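Local coordinates for 4-oxalmesaconate hydratase (Pseudomonas putida, PDB 5CGZ), which catalyses the zinc-dependent hydration of 4-carboxy-2-hydroxymuconate to 4-carboxy-4-hydroxy-2-oxoadipate, the third step of gallate breakdown in Pseudomonas putida, at residues S11-W16 / R42-K47; A62-A67 / V78-I83; A184-M189 / H194-Y199. All blocks are in the same frame, centred on the assembly; numbering follows the deposited sequence. Where two conformers were deposited one is given.

Contact 1. Residues S11-W16 / R42-K47; sequences SADFVW and RGESAK. With ZN (zinc ion), chain C.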
loop_
_atom_site.group_PDB
_atom_site.type_symbol
_atom_site.label_atom_id
_atom_site.label_comp_id
_atom_site.label_asym_id
_atom_site.label_seq_id
_atom_site.Cartn_x
_atom_site.Cartn_y
_atom_site.Cartn_z
ATOM N N SER A 11 1.197 -20.253 -24.122
ATOM C CA SER A 11 0.022 -20.928 -24.669
ATOM C C SER A 11 -0.834 -21.655 -23.621
ATOM O O SER A 11 -2.044 -21.717 -23.776
ATOM C CB SER A 11 0.443 -21.908 -25.779
ATOM O OG SER A 11 1.409 -22.842 -25.326
ATOM N N ALA A 12 -0.238 -22.172 -22.547
ATOM C CA ALA A 12 -1.019 -22.932 -21.559
ATOM C C ALA A 12 -1.800 -22.057 -20.565
ATOM O O ALA A 12 -2.771 -22.505 -19.944
ATOM C CB ALA A 12 -0.109 -23.887 -20.791
ATOM N N ASP A 13 -1.383 -20.810 -20.417
ATOM C CA ASP A 13 -1.944 -19.967 -19.374
ATOM C C ASP A 13 -3.455 -19.783 -19.457
ATOM O O ASP A 13 -4.126 -19.807 -18.430
ATOM C CB ASP A 13 -1.250 -18.609 -19.387
ATOM C CG ASP A 13 0.095 -18.656 -18.695
ATOM O OD1 ASP A 13 1.115 -18.308 -19.326
ATOM O OD2 ASP A 13 0.120 -19.046 -17.508
ATOM N N PHE A 14 -4.005 -19.607 -20.656
ATOM C CA PHE A 14 -5.438 -19.355 -20.737
ATOM C C PHE A 14 -6.218 -20.586 -20.284
ATOM O O PHE A 14 -7.358 -20.467 -19.848
ATOM C CB PHE A 14 -5.867 -18.918 -22.157
ATOM C CG PHE A 14 -5.899 -20.035 -23.179
ATOM C CD1 PHE A 14 -4.772 -20.344 -23.931
ATOM C CD2 PHE A 14 -7.072 -20.740 -23.420
ATOM C CE1 PHE A 14 -4.806 -21.362 -24.890
ATOM C CE2 PHE A 14 -7.118 -21.761 -24.377
ATOM C CZ PHE A 14 -5.982 -22.074 -25.113
ATOM N N VAL A 15 -5.599 -21.762 -20.359
ATOM C CA VAL A 15 -6.287 -22.982 -19.943
ATOM C C VAL A 15 -6.365 -23.062 -18.414
ATOM O O VAL A 15 -7.446 -23.227 -17.863
ATOM C CB VAL A 15 -5.601 -24.257 -20.512
ATOM C CG1 VAL A 15 -6.285 -25.520 -19.988
ATOM C CG2 VAL A 15 -5.633 -24.236 -22.036
ATOM N N TRP A 16 -5.233 -22.917 -17.728
ATOM C CA TRP A 16 -5.237 -22.962 -16.260
ATOM C C TRP A 16 -6.090 -21.861 -15.642
ATOM O O TRP A 16 -6.813 -22.095 -14.668
ATOM C CB TRP A 16 -3.825 -22.827 -15.683
ATOM C CG TRP A 16 -2.760 -23.716 -16.255
ATOM C CD1 TRP A 16 -1.606 -23.316 -16.867
ATOM C CD2 TRP A 16 -2.724 -25.150 -16.228
ATOM N NE1 TRP A 16 -0.860 -24.414 -17.235
ATOM C CE2 TRP A 16 -1.525 -25.549 -16.857
ATOM C CE3 TRP A 16 -3.588 -26.134 -15.733
ATOM C CZ2 TRP A 16 -1.171 -26.891 -17.011
ATOM C CZ3 TRP A 16 -3.234 -27.466 -15.884
ATOM C CH2 TRP A 16 -2.037 -27.831 -16.521
ATOM N N ARG A 42 10.335 -22.168 -23.945
ATOM C CA ARG A 42 11.596 -22.261 -23.205
ATOM C C ARG A 42 11.421 -22.429 -21.689
ATOM O O ARG A 42 12.192 -23.150 -21.050
ATOM C CB ARG A 42 12.459 -21.032 -23.494
ATOM C CG ARG A 42 12.929 -20.973 -24.946
ATOM C CD ARG A 42 13.002 -19.545 -25.472
ATOM N NE ARG A 42 13.942 -18.719 -24.718
ATOM C CZ ARG A 42 15.247 -18.653 -24.969
ATOM N NH1 ARG A 42 15.771 -19.380 -25.949
ATOM N NH2 ARG A 42 16.028 -17.864 -24.241
ATOM N N GLY A 43 10.412 -21.784 -21.107
ATOM C CA GLY A 43 10.275 -21.793 -19.658
ATOM C C GLY A 43 9.085 -22.530 -19.064
ATOM O O GLY A 43 8.983 -22.650 -17.848
ATOM N N GLU A 44 8.171 -23.006 -19.905
ATOM C CA GLU A 44 6.998 -23.731 -19.415
ATOM C C GLU A 44 6.858 -25.079 -20.136
ATOM O O GLU A 44 5.747 -25.555 -20.376
ATOM C CB GLU A 44 5.717 -22.890 -19.591
ATOM C CG GLU A 44 5.718 -21.538 -18.839
ATOM C CD GLU A 44 4.345 -20.834 -18.832
ATOM O OE1 GLU A 44 3.447 -21.246 -19.598
ATOM O OE2 GLU A 44 4.153 -19.871 -18.051
ATOM N N SER A 45 7.990 -25.694 -20.471
ATOM C CA SER A 45 7.978 -26.947 -21.227
ATOM C C SER A 45 9.042 -27.945 -20.767
ATOM O O SER A 45 9.659 -28.622 -21.588
ATOM C CB SER A 45 8.169 -26.645 -22.715
ATOM O OG SER A 45 7.114 -25.836 -23.212
ATOM N N ALA A 46 9.246 -28.036 -19.457
ATOM C CA ALA A 46 10.322 -28.847 -18.889
ATOM C C ALA A 46 10.253 -30.324 -19.299
ATOM O O ALA A 46 11.272 -30.920 -19.643
ATOM C CB ALA A 46 10.317 -28.726 -17.366
ATOM N N LYS A 47 9.057 -30.907 -19.258
ATOM C CA LYS A 47 8.884 -32.308 -19.626
ATOM C C LYS A 47 9.430 -32.586 -21.019
ATOM O O LYS A 47 10.141 -33.568 -21.231
ATOM C CB LYS A 47 7.415 -32.710 -19.561
ATOM C CG LYS A 47 6.891 -32.944 -18.156
ATOM C CD LYS A 47 7.416 -34.242 -17.567
ATOM C CE LYS A 47 6.466 -34.791 -16.501
ATOM N NZ LYS A 47 6.328 -33.872 -15.340
HETATM ZN ZN ZN C . 2.847 -18.440 -18.342
HETATM O O HOH W 1 2.711 -22.747 -22.185
HETATM O O HOH W 2 2.669 -20.230 -16.617
#
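Asp13 and Glu44 meet through a shared zinc ion, a compact example of a metal joining the start of helix 13-27 to the loop that carries Glu44. OD1 of Asp13 binds the zinc at 2.0 Å, and OE2 of Glu44 does so at the same length. The two side chains cross at about a right angle, with carboxylate planes 70° apart, and their bound oxygens, Asp13 OD1 and Glu44 OE2, stay 3.6 Å from each other. In the conformer described, one of two modelled, Glu44 reaches the metal with its chain extended beyond CG (chi2 -170°). Water 2, lying 2.5 Å from the zinc, and the side chains of His10 and His123 complete the site.

Hydrogen bonding through solvent adds a second link. Water 1 accepts from the backbone N of Ala12 at 3.0 Å and donates to OE1 of Glu44 at 3.1 Å, so the oxygen of Glu44 that does not bind the metal is tied to the backbone of segment 11-16.

Arg17 forms a salt bridge with OD2 of Asp13, the oxygen that does not coordinate the metal. Two carboxylates this close would probably repel one another; the zinc, with Arg17, probably offsets this negative charge while holding both in place.

Contact 2. Residues A62-A67 / V78-I83; sequences ARREEA and VEFFDI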
loop_
_atom_site.group_PDB
_atom_site.type_symbol
_atom_site.label_atom_id
_atom_site.label_comp_id
_atom_site.label_asym_id
_atom_site.label_seq_id
_atom_site.Cartn_x
_atom_site.Cartn_y
_atom_site.Cartn_z
ATOM N N ALA A 62 4.202 -28.978 -30.297
ATOM C CA ALA A 62 3.453 -29.688 -29.268
ATOM C C ALA A 62 2.531 -28.720 -28.504
ATOM O O ALA A 62 1.346 -29.002 -28.298
ATOM C CB ALA A 62 4.409 -30.404 -28.317
ATOM N N ARG A 63 3.068 -27.570 -28.107
ATOM C CA ARG A 63 2.278 -26.569 -27.384
ATOM C C ARG A 63 1.108 -26.043 -28.226
ATOM O O ARG A 63 -0.001 -25.868 -27.718
ATOM C CB ARG A 63 3.165 -25.400 -26.952
ATOM C CG ARG A 63 4.236 -25.752 -25.932
ATOM C CD ARG A 63 3.664 -25.870 -24.532
ATOM N NE ARG A 63 3.224 -27.224 -24.202
ATOM C CZ ARG A 63 3.981 -28.130 -23.585
ATOM N NH1 ARG A 63 5.231 -27.841 -23.236
ATOM N NH2 ARG A 63 3.489 -29.333 -23.320
ATOM N N ARG A 64 1.365 -25.785 -29.510
ATOM C CA ARG A 64 0.334 -25.285 -30.421
ATOM C C ARG A 64 -0.832 -26.269 -30.519
ATOM O O ARG A 64 -2.003 -25.875 -30.472
ATOM C CB ARG A 64 0.921 -25.020 -31.819
ATOM C CG ARG A 64 -0.034 -24.324 -32.808
ATOM C CD ARG A 64 0.564 -24.226 -34.244
ATOM N NE ARG A 64 1.778 -23.406 -34.335
ATOM C CZ ARG A 64 3.019 -23.882 -34.505
ATOM N NH1 ARG A 64 3.230 -25.189 -34.607
ATOM N NH2 ARG A 64 4.058 -23.052 -34.578
ATOM N N GLU A 65 -0.519 -27.553 -30.641
ATOM C CA GLU A 65 -1.565 -28.555 -30.806
ATOM C C GLU A 65 -2.403 -28.677 -29.535
ATOM O O GLU A 65 -3.622 -28.830 -29.599
ATOM C CB GLU A 65 -0.962 -29.909 -31.183
ATOM C CG GLU A 65 -1.844 -30.736 -32.112
ATOM C CD GLU A 65 -2.059 -30.073 -33.470
ATOM O OE1 GLU A 65 -3.094 -30.352 -34.111
ATOM O OE2 GLU A 65 -1.195 -29.276 -33.895
ATOM N N GLU A 66 -1.746 -28.604 -28.380
ATOM C CA GLU A 66 -2.457 -28.634 -27.107
ATOM C C GLU A 66 -3.417 -27.458 -26.975
ATOM O O GLU A 66 -4.573 -27.636 -26.592
ATOM C CB GLU A 66 -1.468 -28.627 -25.946
ATOM C CG GLU A 66 -0.684 -29.916 -25.811
ATOM C CD GLU A 66 0.321 -29.856 -24.679
ATOM O OE1 GLU A 66 0.592 -28.736 -24.181
ATOM O OE2 GLU A 66 0.835 -30.932 -24.291
ATOM N N ALA A 67 -2.935 -26.264 -27.312
ATOM C CA ALA A 67 -3.735 -25.051 -27.177
ATOM C C ALA A 67 -4.948 -25.095 -28.099
ATOM O O ALA A 67 -6.062 -24.736 -27.702
ATOM C CB ALA A 67 -2.892 -23.820 -27.468
ATOM N N VAL A 78 -8.388 -19.252 -31.328
ATOM C CA VAL A 78 -7.074 -18.930 -30.776
ATOM C C VAL A 78 -6.077 -18.591 -31.883
ATOM O O VAL A 78 -6.088 -19.206 -32.951
ATOM C CB VAL A 78 -6.526 -20.096 -29.921
ATOM C CG1 VAL A 78 -6.450 -21.368 -30.747
ATOM C CG2 VAL A 78 -5.156 -19.739 -29.329
ATOM N N GLU A 79 -5.237 -17.590 -31.641
ATOM C CA GLU A 79 -4.154 -17.287 -32.569
ATOM C C GLU A 79 -2.848 -17.172 -31.801
ATOM O O GLU A 79 -2.851 -16.959 -30.582
ATOM C CB GLU A 79 -4.440 -16.007 -33.363
ATOM C CG GLU A 79 -4.322 -14.726 -32.572
ATOM C CD GLU A 79 -4.695 -13.503 -33.394
ATOM O OE1 GLU A 79 -5.812 -12.965 -33.207
ATOM O OE2 GLU A 79 -3.871 -13.072 -34.226
ATOM N N PHE A 80 -1.736 -17.313 -32.518
ATOM C CA PHE A 80 -0.418 -17.393 -31.903
ATOM C C PHE A 80 0.536 -16.340 -32.466
ATOM O O PHE A 80 0.898 -16.409 -33.635
ATOM C CB PHE A 80 0.151 -18.803 -32.109
ATOM C CG PHE A 80 -0.763 -19.888 -31.618
ATOM C CD1 PHE A 80 -0.748 -20.274 -30.284
ATOM C CD2 PHE A 80 -1.654 -20.508 -32.481
ATOM C CE1 PHE A 80 -1.596 -21.266 -29.822
ATOM C CE2 PHE A 80 -2.504 -21.502 -32.025
ATOM C CZ PHE A 80 -2.475 -21.881 -30.692
ATOM N N PHE A 81 0.937 -15.363 -31.653
ATOM C CA PHE A 81 1.853 -14.335 -32.140
ATOM C C PHE A 81 3.271 -14.875 -32.278
ATOM O O PHE A 81 4.071 -14.321 -33.029
ATOM C CB PHE A 81 1.881 -13.108 -31.218
ATOM C CG PHE A 81 0.754 -12.141 -31.440
ATOM C CD1 PHE A 81 -0.400 -12.528 -32.106
ATOM C CD2 PHE A 81 0.852 -10.835 -30.977
ATOM C CE1 PHE A 81 -1.440 -11.629 -32.300
ATOM C CE2 PHE A 81 -0.178 -9.935 -31.168
ATOM C CZ PHE A 81 -1.332 -10.333 -31.828
ATOM N N ASP A 82 3.587 -15.925 -31.523
ATOM C CA ASP A 82 4.915 -16.537 -31.548
ATOM C C ASP A 82 6.071 -15.539 -31.399
ATOM O O ASP A 82 6.971 -15.502 -32.245
ATOM C CB ASP A 82 5.090 -17.330 -32.851
ATOM C CG ASP A 82 6.341 -18.210 -32.847
ATOM O OD1 ASP A 82 6.811 -18.606 -31.758
ATOM O OD2 ASP A 82 6.860 -18.503 -33.940
ATOM N N ILE A 83 6.075 -14.743 -30.328
ATOM C CA ILE A 83 7.151 -13.765 -30.156
ATOM C C ILE A 83 8.263 -14.242 -29.216
ATOM O O ILE A 83 9.245 -13.527 -29.010
ATOM C CB ILE A 83 6.626 -12.405 -29.633
ATOM C CG1 ILE A 83 6.040 -12.550 -28.219
ATOM C CG2 ILE A 83 5.606 -11.804 -30.616
ATOM C CD1 ILE A 83 5.562 -11.214 -27.617
#
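Phe80, at the end of strand 76-80, points its ring at helix 56-74, and Arg64 and Ala67 receive it from two directions. The setting is the Rossmann-like alpha/beta fold of this enzyme, in which a helix leads through a short turn into a parallel strand and packs against the sheet; strand 76-80 is outermost in the sheet within this chain.

The ring is the centre of the arrangement. Over one face lies the aliphatic part of Arg64: its CG stands 4.1 Å from the ring centroid and 22° off the normal, a CH-pi contact displaced toward the CE2 side of the rim. Arg64 reaches this place because CG is anti to its own backbone N (chi1 -173°), and the chain then bends at chi3, turning the guanidinium nearly perpendicular to the ring. The charged end is thus not stacked on the phenyl group; it is engaged by Asp61 in a salt bridge, while the CG methylene supplies the apolar contact.

Ala67, one helical turn further on, approaches differently. Its CB lies at the edge of the ring, close to the ring plane, near CE1 and CZ. One face and part of the edge are thereby covered by residues spaced i and i+3 on the same helix. Phe39 also meets the ring, with the two ring planes only about 20° apart, and Cys36 of the adjoining strand touches it too. The tightest approach between helix and strand is at the ring edge, where CB of Ala67 comes to 3.7 Å from CE1 of Phe80.

Contact 3. Residues A184-M189 / H194-Y199; sequences AAIQCM and HLWEYY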
loop_
_atom_site.group_PDB
_atom_site.type_symbol
_atom_site.label_atom_id
_atom_site.label_comp_id
_atom_site.label_asym_id
_atom_site.label_seq_id
_atom_site.Cartn_x
_atom_site.Cartn_y
_atom_site.Cartn_z
ATOM N N ALA A 184 -11.642 -30.845 -18.929
ATOM C CA ALA A 184 -11.282 -31.540 -20.164
ATOM C C ALA A 184 -10.211 -30.758 -20.918
ATOM O O ALA A 184 -9.282 -31.342 -21.474
ATOM C CB ALA A 184 -12.510 -31.756 -21.043
ATOM N N ALA A 185 -10.323 -29.432 -20.926
ATOM C CA ALA A 185 -9.283 -28.611 -21.548
ATOM C C ALA A 185 -7.965 -28.766 -20.787
ATOM O O ALA A 185 -6.890 -28.863 -21.379
ATOM C CB ALA A 185 -9.706 -27.149 -21.594
ATOM N N ILE A 186 -8.059 -28.784 -19.461
ATOM C CA ILE A 186 -6.887 -28.969 -18.613
ATOM C C ILE A 186 -6.153 -30.270 -18.959
ATOM O O ILE A 186 -4.919 -30.318 -18.990
ATOM C CB ILE A 186 -7.296 -28.948 -17.118
ATOM C CG1 ILE A 186 -7.316 -27.503 -16.604
ATOM C CG2 ILE A 186 -6.358 -29.791 -16.267
ATOM C CD1 ILE A 186 -7.744 -27.389 -15.160
ATOM N N GLN A 187 -6.919 -31.320 -19.243
ATOM C CA GLN A 187 -6.329 -32.615 -19.570
ATOM C C GLN A 187 -5.595 -32.626 -20.915
ATOM O O GLN A 187 -4.832 -33.542 -21.192
ATOM C CB GLN A 187 -7.405 -33.698 -19.545
ATOM C CG GLN A 187 -7.830 -34.053 -18.128
ATOM C CD GLN A 187 -8.831 -35.182 -18.073
ATOM O OE1 GLN A 187 -8.598 -36.186 -17.406
ATOM N NE2 GLN A 187 -9.958 -35.016 -18.754
ATOM N N CYS A 188 -5.809 -31.607 -21.741
ATOM C CA CYS A 188 -5.010 -31.452 -22.954
ATOM C C CYS A 188 -3.574 -31.040 -22.638
ATOM O O CYS A 188 -2.695 -31.162 -23.483
ATOM C CB CYS A 188 -5.628 -30.418 -23.896
ATOM S SG CYS A 188 -7.228 -30.865 -24.537
ATOM N N MET A 189 -3.341 -30.537 -21.428
ATOM C CA MET A 189 -1.995 -30.139 -21.021
ATOM C C MET A 189 -1.220 -31.394 -20.632
ATOM O O MET A 189 -1.034 -31.698 -19.443
ATOM C CB MET A 189 -2.025 -29.134 -19.861
ATOM C CG MET A 189 -2.937 -27.924 -20.091
ATOM S SD MET A 189 -2.416 -26.844 -21.443
ATOM C CE MET A 189 -3.426 -27.437 -22.786
ATOM N N HIS A 194 0.148 -32.765 -12.082
ATOM C CA HIS A 194 0.271 -32.030 -10.820
ATOM C C HIS A 194 -0.416 -30.679 -10.918
ATOM O O HIS A 194 -1.048 -30.232 -9.961
ATOM C CB HIS A 194 1.738 -31.836 -10.421
ATOM C CG HIS A 194 2.382 -33.073 -9.870
ATOM N ND1 HIS A 194 3.723 -33.149 -9.583
ATOM C CD2 HIS A 194 1.851 -34.281 -9.560
ATOM C CE1 HIS A 194 4.000 -34.360 -9.113
ATOM N NE2 HIS A 194 2.886 -35.060 -9.091
ATOM N N LEU A 195 -0.292 -30.033 -12.074
ATOM C CA LEU A 195 -0.981 -28.775 -12.304
ATOM C C LEU A 195 -2.484 -28.989 -12.504
ATOM O O LEU A 195 -3.274 -28.118 -12.133
ATOM C CB LEU A 195 -0.383 -28.036 -13.500
ATOM C CG LEU A 195 1.003 -27.439 -13.247
ATOM C CD1 LEU A 195 1.426 -26.576 -14.431
ATOM C CD2 LEU A 195 1.037 -26.631 -11.940
ATOM N N TRP A 196 -2.885 -30.130 -13.076
ATOM C CA TRP A 196 -4.312 -30.450 -13.175
ATOM C C TRP A 196 -4.914 -30.401 -11.785
ATOM O O TRP A 196 -5.973 -29.810 -11.564
ATOM C CB TRP A 196 -4.573 -31.843 -13.758
ATOM C CG TRP A 196 -4.003 -32.138 -15.106
ATOM C CD1 TRP A 196 -3.248 -31.316 -15.888
ATOM C CD2 TRP A 196 -4.148 -33.364 -15.834
ATOM N NE1 TRP A 196 -2.909 -31.957 -17.062
ATOM C CE2 TRP A 196 -3.452 -33.215 -17.050
ATOM C CE3 TRP A 196 -4.801 -34.577 -15.570
ATOM C CZ2 TRP A 196 -3.388 -34.231 -18.005
ATOM C CZ3 TRP A 196 -4.739 -35.587 -16.524
ATOM C CH2 TRP A 196 -4.036 -35.407 -17.723
ATOM N N GLU A 197 -4.221 -31.049 -10.853
ATOM C CA GLU A 197 -4.665 -31.146 -9.468
ATOM C C GLU A 197 -4.612 -29.801 -8.757
ATOM O O GLU A 197 -5.515 -29.465 -8.001
ATOM C CB GLU A 197 -3.814 -32.166 -8.709
ATOM C CG GLU A 197 -4.063 -33.597 -9.142
ATOM C CD GLU A 197 -2.837 -34.492 -8.988
ATOM O OE1 GLU A 197 -1.920 -34.153 -8.202
ATOM O OE2 GLU A 197 -2.793 -35.538 -9.667
ATOM N N TYR A 198 -3.549 -29.038 -9.003
ATOM C CA TYR A 198 -3.404 -27.728 -8.387
ATOM C C TYR A 198 -4.564 -26.817 -8.786
ATOM O O TYR A 198 -5.168 -26.166 -7.937
ATOM C CB TYR A 198 -2.071 -27.104 -8.787
ATOM C CG TYR A 198 -1.730 -25.799 -8.098
ATOM C CD1 TYR A 198 -2.116 -24.572 -8.641
ATOM C CD2 TYR A 198 -0.990 -25.790 -6.916
ATOM C CE1 TYR A 198 -1.781 -23.358 -8.010
ATOM C CE2 TYR A 198 -0.654 -24.594 -6.280
ATOM C CZ TYR A 198 -1.046 -23.383 -6.831
ATOM O OH TYR A 198 -0.697 -22.204 -6.190
ATOM N N TYR A 199 -4.894 -26.771 -10.074
ATOM C CA TYR A 199 -5.900 -25.813 -10.518
ATOM C C TYR A 199 -7.313 -26.322 -10.278
ATOM O O TYR A 199 -8.249 -25.531 -10.198
ATOM C CB TYR A 199 -5.649 -25.422 -11.980
ATOM C CG TYR A 199 -4.517 -24.437 -11.985
ATOM C CD1 TYR A 199 -4.735 -23.119 -11.601
ATOM C CD2 TYR A 199 -3.215 -24.835 -12.260
ATOM C CE1 TYR A 199 -3.694 -22.210 -11.537
ATOM C CE2 TYR A 199 -2.163 -23.927 -12.203
ATOM C CZ TYR A 199 -2.413 -22.617 -11.836
ATOM O OH TYR A 199 -1.386 -21.707 -11.768
#
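Trp196 lays one face of its indole over Ile186 and Gln187, beside the type I turn from Ile186 to Met189 that follows helix 179-186. Two helices consecutive in the chain are joined here by a short connection, and the indole of the second packs back onto the first.

The two rings of the indole have different neighbours. Over the pyrrole part sits the gamma branch of Ile186: its CG2, placed anti to the backbone N, comes to 3.5 Å from CD1 of Trp196. Over the benzene part comes Gln187, whose CG lies 4.0 Å from the centroid of the six-membered ring and 17° off the normal, a CH-pi contact. The amide stands steeply to the indole plane, and the face is met by CG and by the backbone CA of Gln187, not by the flat of the amide.

The polar edge is used as well. NE1 of Trp196 donates to the backbone O of Met189 at 3.0 Å, with an N-H...O angle of 153°; the acceptor lies almost in the indole plane, whereas the donor is tilted 35° from the carbonyl plane. Trp16 packs against Ile186, Met189 and Trp196, linking the pair to helix 13-27.

Face contacts are weakly directional, so the edge bond to Met189 O probably fixes the rotation of the indole in its own plane.

In the fold
The three contacts lie around helices 13-27 and 56-74, and their chemistry follows their place. Contact 1 is partly buried and polar, a helix start and a loop sharing a metal; contact 2, also partly buried, is carbon against an aromatic ring where a helix covers the sheet; contact 3 is the most buried, joining two consecutive helices by aliphatic groups over an indole face and a single directional bond. Helix 13-27 supplies one side of contact 1 and, through Trp16, touches both segments of contact 3. Arg63 of contact 2 probably hydrogen-bonds Ser45, while Glu66 meets Cys188 and Met189. Contact 1 lies about 10 Å from contact 2 and about 11 Å from contact 3, centre to centre.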